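Side-chain contact in putative integron gene cassette protein (Uncultured bacterium, PDB 3FUY), which is of unknown function and is encoded by a mobile integron gene cassette from an uncultured salt-marsh bacterium: residues B[61-64]-B[65-69]. Sequence-based numbering, arbitrary orientation.
Sequences DIDL and CLDKM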
# COMPACT_ATOMS: atom_id res chain seq x y z
N ASP B 61 3.24 -9.26 14.79
CA ASP B 61 1.84 -9.03 14.43
C ASP B 61 1.48 -9.62 13.04
O ASP B 61 0.42 -10.22 12.86
CB ASP B 61 1.52 -7.54 14.45
CG ASP B 61 1.76 -6.90 15.81
OD1 ASP B 61 1.50 -7.57 16.84
OD2 ASP B 61 2.21 -5.74 15.84
N ILE B 62 2.35 -9.41 12.06
CA ILE B 62 2.07 -9.92 10.73
C ILE B 62 2.15 -11.45 10.71
O ILE B 62 1.32 -12.11 10.11
CB ILE B 62 3.00 -9.29 9.67
CG1 ILE B 62 2.59 -7.82 9.45
CG2 ILE B 62 2.93 -10.05 8.35
CD1 ILE B 62 3.70 -6.97 8.80
N ASP B 63 3.15 -12.01 11.40
CA ASP B 63 3.27 -13.47 11.49
C ASP B 63 2.04 -14.08 12.19
O ASP B 63 1.55 -15.14 11.79
CB ASP B 63 4.54 -13.86 12.24
CG ASP B 63 4.89 -15.32 12.04
OD1 ASP B 63 5.10 -15.72 10.88
OD2 ASP B 63 4.93 -16.08 13.03
N LEU B 64 1.54 -13.40 13.22
CA LEU B 64 0.31 -13.81 13.91
C LEU B 64 -0.83 -13.83 12.91
O LEU B 64 -1.57 -14.81 12.79
CB LEU B 64 -0.01 -12.83 15.05
CG LEU B 64 -1.21 -13.19 15.94
CD1 LEU B 64 -1.03 -12.54 17.29
CD2 LEU B 64 -2.51 -12.73 15.32
N CYS B 65 -0.95 -12.75 12.15
CA CYS B 65 -1.99 -12.70 11.13
C CYS B 65 -1.86 -13.86 10.13
O CYS B 65 -2.84 -14.53 9.81
CB CYS B 65 -1.99 -11.34 10.43
SG CYS B 65 -3.40 -11.11 9.33
N LEU B 66 -0.64 -14.13 9.67
CA LEU B 66 -0.43 -15.26 8.76
C LEU B 66 -0.85 -16.59 9.40
O LEU B 66 -1.43 -17.46 8.73
CB LEU B 66 1.02 -15.33 8.28
CG LEU B 66 1.44 -14.18 7.34
CD1 LEU B 66 2.94 -14.23 7.04
CD2 LEU B 66 0.63 -14.21 6.06
N ASP B 67 -0.57 -16.77 10.69
CA ASP B 67 -0.97 -18.01 11.36
C ASP B 67 -2.50 -18.16 11.43
O ASP B 67 -3.02 -19.25 11.23
CB ASP B 67 -0.34 -18.13 12.75
CG ASP B 67 1.10 -18.63 12.70
OD1 ASP B 67 1.58 -19.04 11.62
OD2 ASP B 67 1.77 -18.63 13.76
N LYS B 68 -3.21 -17.06 11.72
CA LYS B 68 -4.67 -17.12 11.75
C LYS B 68 -5.25 -17.32 10.33
O LYS B 68 -6.25 -18.01 10.15
CB LYS B 68 -5.27 -15.86 12.41
CG LYS B 68 -4.79 -15.59 13.84
CD LYS B 68 -4.96 -16.82 14.73
CE LYS B 68 -4.16 -16.66 16.04
NZ LYS B 68 -4.42 -17.77 17.00
N MSE B 69 -4.62 -16.72 9.32
CA MSE B 69 -5.02 -16.99 7.93
C MSE B 69 -4.90 -18.48 7.64
O MSE B 69 -5.77 -19.07 7.01
CB MSE B 69 -4.18 -16.18 6.94
CG MSE B 69 -4.39 -14.69 7.12
SE MSE B 69 -3.18 -13.60 6.05
CE MSE B 69 -3.96 -13.88 4.28
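Asp63 and Asp67, Leu64 and Lys68, and Ile62 and Leu66 meet one turn apart, a local i to i+4 contact near the start of helix 59-79, which packs on the mixed sheet. The alpha-helical geometry is regular: Leu66 N bonds to Ile62 O at 2.8 Å with an N-H...O angle of 163°, and Asp67 N to Asp63 O at 2.9 Å. Leu64 CD2 lies 3.9 Å from Lys68 CG, a methyl against the aliphatic start of the lysine chain. The lysine chain bends at chi2 (-52°) and then extends, carrying NZ to a salt bridge with Asp145. Ile62 CG2 and Leu66 CD1 touch only loosely, 4.4 Å apart. The carboxylates of Asp63 and Asp67 are turned 61° to each other, with their OD2 atoms 4.1 Å apart. Such proximity of like charges is probably eased by His147, whose NE2 hydrogen-bonds Asp63 OD2 and whose side chain also touches Asp67. Replacing Asp67 with an alanine would probably open a gap beside His147. On the side facing the sheet, Leu64 and Cys65 rest on Val97 of strand 91-100, and Cys65 and Leu66 reach Ile37 of strand 34-39; Ile62 also packs on Phe40 of the second subunit, another copy of the protein.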